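Local coordinates for protein glycosyl hydrolase 25 (Streptococcus pneumoniae, PDB 4FF5) that probably hydrolyses glycosidic bonds of peptidoglycan, as other family 25 glycosyl hydrolases do, and acts as a virulence factor in host-cell invasion, at residues Tyr68-Val82 with His107-Tyr121. Residues are numbered along the deposited sequence; the frame is centred on the assembly and turned at random.
Sequences YDALSQNISGAIVRV and HITELQKRNVPVAVY
Y68 and E110 meet where helix 68-73 crosses helix 107-112: E110 CB sits over the centre of the Y68 ring, a CH-pi contact 3.4 Å from the centroid. On the opposite sheet face from A78 and V80, R81 CB lies over one face of the Y121 ring, offset toward its rim, in a second CH-pi contact (3.8 Å to the centroid); the guanidinium of R81 forms a salt bridge with D101.

Polar contacts join helix 68-73 to helix 107-112 and the turn after it. Y68 OH meets H107 ND1 at 2.7 Å, at the edge of the imidazole; H107 NE2 is taken up by S58 O, so both ring nitrogens are held and the imidazole's rotation is fixed. D69, R114 and E110 form a salt-bridge network. R114 NE meets D69 OD1 (2.7 Å) on its anti side but tilted 27° out of the carboxylate plane, with a weak second bond from NH2. From its own segment, E110 positions R114, whose NH1 serves both E110 OE1 and E110 O, each at 2.8 Å. The guanidinium carries Y68 CB over one face.

Apolar side chains fill the layer between helices and strands. L111 CD1 touches the edge of the Y68 ring while CD2 reaches A78 CB. V80 packs CG1 against H107 CB and I108 CG1, and V116 spreads its methyls between S72 CB and I75 CD1.

Strand 77-82 pairs in parallel with 117-121 through five backbone hydrogen bonds: A78 N, V80 N and V82 N give to P117 O, A119 O and Y121 O, while A119 N and Y121 N return to A78 O and V80 O.

A Schellman motif with N115 as C-prime residue ends helix 104-112. Helix 68-73 belongs to the preceding connection, from strand 54-57; strand 77-84, helix 104-112 and strand 118-123 form the right-handed beta-alpha-beta crossover that is the repeating element of the TIM-barrel fold.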
loop_
_atom_site.group_PDB
_atom_site.type_symbol
_atom_site.label_atom_id
_atom_site.label_comp_id
_atom_site.label_asym_id
_atom_site.label_seq_id
_atom_site.Cartn_x
_atom_site.Cartn_y
_atom_site.Cartn_z
ATOM N N TYR A 68 -5.291 -18.559 -1.663
ATOM C CA TYR A 68 -4.078 -17.866 -2.140
ATOM C C TYR A 68 -3.567 -18.422 -3.467
ATOM O O TYR A 68 -3.101 -17.658 -4.309
ATOM C CB TYR A 68 -2.965 -17.840 -1.103
ATOM C CG TYR A 68 -3.225 -16.921 0.078
ATOM C CD1 TYR A 68 -2.984 -15.535 -0.006
ATOM C CD2 TYR A 68 -3.703 -17.439 1.292
ATOM C CE1 TYR A 68 -3.209 -14.698 1.090
ATOM C CE2 TYR A 68 -3.929 -16.616 2.386
ATOM C CZ TYR A 68 -3.691 -15.242 2.280
ATOM O OH TYR A 68 -3.924 -14.453 3.386
ATOM N N ASP A 69 -3.680 -19.745 -3.653
ATOM C CA ASP A 69 -3.371 -20.371 -4.953
ATOM C C ASP A 69 -4.094 -19.673 -6.097
ATOM O O ASP A 69 -3.470 -19.296 -7.091
ATOM C CB ASP A 69 -3.727 -21.877 -4.949
ATOM C CG ASP A 69 -2.800 -22.699 -4.072
ATOM O OD1 ASP A 69 -1.694 -22.227 -3.749
ATOM O OD2 ASP A 69 -3.163 -23.842 -3.712
ATOM N N ALA A 70 -5.404 -19.493 -5.960
ATOM C CA ALA A 70 -6.201 -18.849 -7.003
ATOM C C ALA A 70 -5.868 -17.360 -7.124
ATOM O O ALA A 70 -5.704 -16.820 -8.232
ATOM C CB ALA A 70 -7.690 -19.046 -6.741
ATOM N N LEU A 71 -5.757 -16.692 -5.981
ATOM C CA LEU A 71 -5.567 -15.240 -5.988
ATOM C C LEU A 71 -4.250 -14.835 -6.643
ATOM O O LEU A 71 -4.217 -13.884 -7.431
ATOM C CB LEU A 71 -5.714 -14.673 -4.566
ATOM C CG LEU A 71 -5.976 -13.158 -4.414
ATOM C CD1 LEU A 71 -7.450 -12.803 -4.563
ATOM C CD2 LEU A 71 -5.466 -12.654 -3.081
ATOM N N SER A 72 -3.173 -15.562 -6.340
ATOM C CA SER A 72 -1.819 -15.213 -6.817
ATOM C C SER A 72 -1.646 -15.267 -8.339
ATOM O O SER A 72 -0.812 -14.532 -8.907
ATOM C CB SER A 72 -0.759 -16.098 -6.145
ATOM O OG SER A 72 -0.870 -17.438 -6.590
ATOM N N GLN A 73 -2.424 -16.129 -8.992
ATOM C CA GLN A 73 -2.381 -16.221 -10.455
ATOM C C GLN A 73 -3.319 -15.204 -11.140
ATOM O O GLN A 73 -3.247 -15.029 -12.365
ATOM C CB GLN A 73 -2.618 -17.658 -10.960
ATOM C CG GLN A 73 -1.688 -18.738 -10.400
ATOM C CD GLN A 73 -0.198 -18.389 -10.458
ATOM O OE1 GLN A 73 0.361 -18.130 -11.526
ATOM N NE2 GLN A 73 0.454 -18.406 -9.296
ATOM N N ASN A 74 -4.143 -14.515 -10.339
ATOM C CA ASN A 74 -5.062 -13.467 -10.822
ATOM C C ASN A 74 -4.596 -12.025 -10.502
ATOM O O ASN A 74 -5.309 -11.054 -10.782
ATOM C CB ASN A 74 -6.487 -13.709 -10.284
ATOM C CG ASN A 74 -7.167 -14.925 -10.915
ATOM O OD1 ASN A 74 -7.105 -15.119 -12.118
ATOM N ND2 ASN A 74 -7.842 -15.732 -10.098
ATOM N N ILE A 75 -3.404 -11.887 -9.920
ATOM C CA ILE A 75 -2.842 -10.564 -9.611
ATOM C C ILE A 75 -1.383 -10.420 -10.056
ATOM O O ILE A 75 -0.686 -11.417 -10.266
ATOM C CB ILE A 75 -2.989 -10.227 -8.100
ATOM C CG1 ILE A 75 -2.141 -11.178 -7.227
ATOM C CG2 ILE A 75 -4.461 -10.268 -7.695
ATOM C CD1 ILE A 75 -2.075 -10.811 -5.754
ATOM N N SER A 76 -0.920 -9.177 -10.181
ATOM C CA SER A 76 0.466 -8.914 -10.522
ATOM C C SER A 76 1.314 -8.567 -9.304
ATOM O O SER A 76 2.521 -8.799 -9.292
ATOM C CB SER A 76 0.558 -7.812 -11.591
ATOM O OG SER A 76 -0.131 -6.643 -11.175
ATOM N N GLY A 77 0.680 -7.999 -8.285
ATOM C CA GLY A 77 1.376 -7.586 -7.058
ATOM C C GLY A 77 0.374 -7.299 -5.948
ATOM O O GLY A 77 -0.849 -7.234 -6.182
ATOM N N ALA A 78 0.882 -7.141 -4.729
ATOM C CA ALA A 78 0.005 -6.910 -3.579
ATOM C C ALA A 78 0.655 -5.917 -2.626
ATOM O O ALA A 78 1.878 -5.891 -2.484
ATOM C CB ALA A 78 -0.284 -8.213 -2.858
ATOM N N ILE A 79 -0.167 -5.098 -1.981
ATOM C CA ILE A 79 0.313 -4.159 -0.990
ATOM C C ILE A 79 -0.442 -4.429 0.304
ATOM O O ILE A 79 -1.662 -4.263 0.365
ATOM C CB ILE A 79 0.112 -2.699 -1.442
ATOM C CG1 ILE A 79 0.723 -2.469 -2.833
ATOM C CG2 ILE A 79 0.761 -1.753 -0.449
ATOM C CD1 ILE A 79 0.676 -1.012 -3.279
ATOM N N VAL A 80 0.296 -4.814 1.339
ATOM C CA VAL A 80 -0.312 -5.398 2.560
ATOM C C VAL A 80 -0.222 -4.424 3.754
ATOM O O VAL A 80 0.839 -3.848 4.008
ATOM C CB VAL A 80 0.384 -6.751 2.910
ATOM C CG1 VAL A 80 -0.086 -7.301 4.265
ATOM C CG2 VAL A 80 0.099 -7.788 1.824
ATOM N N ARG A 81 -1.311 -4.249 4.494
ATOM C CA ARG A 81 -1.295 -3.351 5.647
ATOM C C ARG A 81 -0.572 -4.000 6.817
ATOM O O ARG A 81 -0.883 -5.133 7.171
ATOM C CB ARG A 81 -2.698 -2.995 6.103
ATOM C CG ARG A 81 -2.683 -1.834 7.085
ATOM C CD ARG A 81 -4.081 -1.478 7.559
ATOM N NE ARG A 81 -4.619 -2.446 8.524
ATOM C CZ ARG A 81 -5.737 -2.264 9.228
ATOM N NH1 ARG A 81 -6.424 -1.137 9.101
ATOM N NH2 ARG A 81 -6.172 -3.204 10.072
ATOM N N VAL A 82 0.384 -3.282 7.398
ATOM C CA VAL A 82 1.133 -3.777 8.575
ATOM C C VAL A 82 0.758 -2.994 9.851
ATOM O O VAL A 82 0.676 -3.548 10.962
ATOM C CB VAL A 82 2.657 -3.768 8.272
ATOM C CG1 VAL A 82 3.510 -4.150 9.489
ATOM C CG2 VAL A 82 2.943 -4.742 7.135
ATOM N N HIS A 107 -0.830 -12.680 4.934
ATOM C CA HIS A 107 -0.910 -12.130 3.591
ATOM C C HIS A 107 0.454 -12.069 2.948
ATOM O O HIS A 107 0.595 -12.448 1.786
ATOM C CB HIS A 107 -1.540 -10.742 3.588
ATOM C CG HIS A 107 -3.010 -10.723 3.929
ATOM N ND1 HIS A 107 -3.856 -11.743 3.620
ATOM C CD2 HIS A 107 -3.782 -9.741 4.552
ATOM C CE1 HIS A 107 -5.099 -11.420 4.034
ATOM N NE2 HIS A 107 -5.048 -10.192 4.603
ATOM N N ILE A 108 1.465 -11.605 3.682
ATOM C CA ILE A 108 2.799 -11.477 3.107
ATOM C C ILE A 108 3.403 -12.845 2.779
ATOM O O ILE A 108 3.816 -13.079 1.645
ATOM C CB ILE A 108 3.763 -10.671 4.002
ATOM C CG1 ILE A 108 3.268 -9.222 4.143
ATOM C CG2 ILE A 108 5.164 -10.675 3.418
ATOM C CD1 ILE A 108 4.005 -8.396 5.191
ATOM N N THR A 109 3.467 -13.726 3.769
ATOM C CA THR A 109 4.083 -15.054 3.543
ATOM C C THR A 109 3.371 -15.886 2.478
ATOM O O THR A 109 4.043 -16.517 1.645
ATOM C CB THR A 109 4.211 -15.889 4.834
ATOM O OG1 THR A 109 2.917 -16.102 5.383
ATOM C CG2 THR A 109 5.033 -15.171 5.842
ATOM N N GLU A 110 2.038 -15.917 2.504
ATOM C CA GLU A 110 1.299 -16.737 1.540
ATOM C C GLU A 110 1.476 -16.261 0.087
ATOM O O GLU A 110 1.501 -17.054 -0.862
ATOM C CB GLU A 110 -0.181 -16.851 1.911
ATOM C CG GLU A 110 -0.451 -17.566 3.244
ATOM C CD GLU A 110 -0.475 -19.092 3.176
ATOM O OE1 GLU A 110 0.019 -19.709 2.214
ATOM O OE2 GLU A 110 -1.010 -19.688 4.129
ATOM N N LEU A 111 1.622 -14.955 -0.083
ATOM C CA LEU A 111 1.784 -14.395 -1.403
ATOM C C LEU A 111 3.224 -14.516 -1.867
ATOM O O LEU A 111 3.488 -14.837 -3.042
ATOM C CB LEU A 111 1.320 -12.923 -1.379
ATOM C CG LEU A 111 -0.029 -12.462 -1.962
ATOM C CD1 LEU A 111 -1.070 -13.515 -2.336
ATOM C CD2 LEU A 111 -0.646 -11.325 -1.146
ATOM N N GLN A 112 4.166 -14.267 -0.963
ATOM C CA GLN A 112 5.584 -14.363 -1.326
ATOM C C GLN A 112 5.966 -15.789 -1.725
ATOM O O GLN A 112 6.753 -15.985 -2.648
ATOM C CB GLN A 112 6.480 -13.875 -0.194
ATOM C CG GLN A 112 6.496 -12.364 -0.095
ATOM C CD GLN A 112 7.491 -11.839 0.901
ATOM O OE1 GLN A 112 7.830 -12.506 1.884
ATOM N NE2 GLN A 112 7.967 -10.633 0.660
ATOM N N LYS A 113 5.395 -16.773 -1.032
ATOM C CA LYS A 113 5.691 -18.180 -1.324
ATOM C C LYS A 113 5.175 -18.554 -2.708
ATOM O O LYS A 113 5.658 -19.501 -3.312
ATOM C CB LYS A 113 5.116 -19.103 -0.254
ATOM C CG LYS A 113 3.609 -19.307 -0.309
ATOM N N ARG A 114 4.231 -17.768 -3.225
ATOM C CA ARG A 114 3.680 -18.001 -4.563
ATOM C C ARG A 114 4.270 -17.023 -5.588
ATOM O O ARG A 114 3.707 -16.813 -6.668
ATOM C CB ARG A 114 2.149 -17.980 -4.523
ATOM C CG ARG A 114 1.561 -19.121 -3.693
ATOM C CD ARG A 114 0.092 -18.898 -3.366
ATOM N NE ARG A 114 -0.522 -20.063 -2.717
ATOM C CZ ARG A 114 -0.449 -20.330 -1.415
ATOM N NH1 ARG A 114 0.230 -19.534 -0.599
ATOM N NH2 ARG A 114 -1.050 -21.406 -0.919
ATOM N N ASN A 115 5.437 -16.469 -5.244
ATOM C CA ASN A 115 6.239 -15.620 -6.130
ATOM C C ASN A 115 5.604 -14.274 -6.480
ATOM O O ASN A 115 6.049 -13.616 -7.411
ATOM C CB ASN A 115 6.662 -16.371 -7.409
ATOM C CG ASN A 115 7.866 -17.273 -7.194
ATOM O OD1 ASN A 115 8.254 -17.550 -6.062
ATOM N ND2 ASN A 115 8.456 -17.757 -8.292
ATOM N N VAL A 116 4.560 -13.879 -5.750
ATOM C CA VAL A 116 3.948 -12.549 -5.926
ATOM C C VAL A 116 4.814 -11.533 -5.198
ATOM O O VAL A 116 5.198 -11.755 -4.036
ATOM C CB VAL A 116 2.511 -12.464 -5.341
ATOM C CG1 VAL A 116 1.891 -11.081 -5.574
ATOM C CG2 VAL A 116 1.620 -13.558 -5.897
ATOM N N PRO A 117 5.129 -10.407 -5.860
ATOM C CA PRO A 117 5.854 -9.404 -5.106
ATOM C C PRO A 117 4.893 -8.616 -4.200
ATOM O O PRO A 117 3.747 -8.334 -4.580
ATOM C CB PRO A 117 6.484 -8.542 -6.196
ATOM C CG PRO A 117 5.543 -8.650 -7.344
ATOM C CD PRO A 117 4.953 -10.024 -7.275
ATOM N N VAL A 118 5.375 -8.280 -3.008
ATOM C CA VAL A 118 4.532 -7.731 -1.968
ATOM C C VAL A 118 5.220 -6.511 -1.381
ATOM O O VAL A 118 6.397 -6.565 -1.003
ATOM C CB VAL A 118 4.305 -8.768 -0.833
ATOM C CG1 VAL A 118 3.438 -8.182 0.277
ATOM C CG2 VAL A 118 3.671 -10.036 -1.389
ATOM N N ALA A 119 4.476 -5.415 -1.320
ATOM C CA ALA A 119 4.899 -4.205 -0.649
ATOM C C ALA A 119 4.035 -4.069 0.593
ATOM O O ALA A 119 3.117 -4.869 0.798
ATOM C CB ALA A 119 4.702 -3.016 -1.583
ATOM N N VAL A 120 4.305 -3.055 1.418
ATOM C CA VAL A 120 3.559 -2.898 2.651
ATOM C C VAL A 120 3.071 -1.460 2.816
ATOM O O VAL A 120 3.626 -0.551 2.206
ATOM C CB VAL A 120 4.385 -3.329 3.903
ATOM C CG1 VAL A 120 4.563 -4.859 3.946
ATOM C CG2 VAL A 120 5.711 -2.563 4.007
ATOM N N TYR A 121 2.066 -1.253 3.662
ATOM C CA TYR A 121 1.625 0.109 3.994
ATOM C C TYR A 121 1.249 0.300 5.464
ATOM O O TYR A 121 0.925 -0.654 6.164
ATOM C CB TYR A 121 0.482 0.594 3.060
ATOM C CG TYR A 121 -0.956 0.129 3.357
ATOM C CD1 TYR A 121 -1.800 0.894 4.173
ATOM C CD2 TYR A 121 -1.487 -1.013 2.742
ATOM C CE1 TYR A 121 -3.109 0.504 4.422
ATOM C CE2 TYR A 121 -2.805 -1.398 2.951
ATOM C CZ TYR A 121 -3.599 -0.645 3.803
ATOM O OH TYR A 121 -4.887 -1.022 3.998
#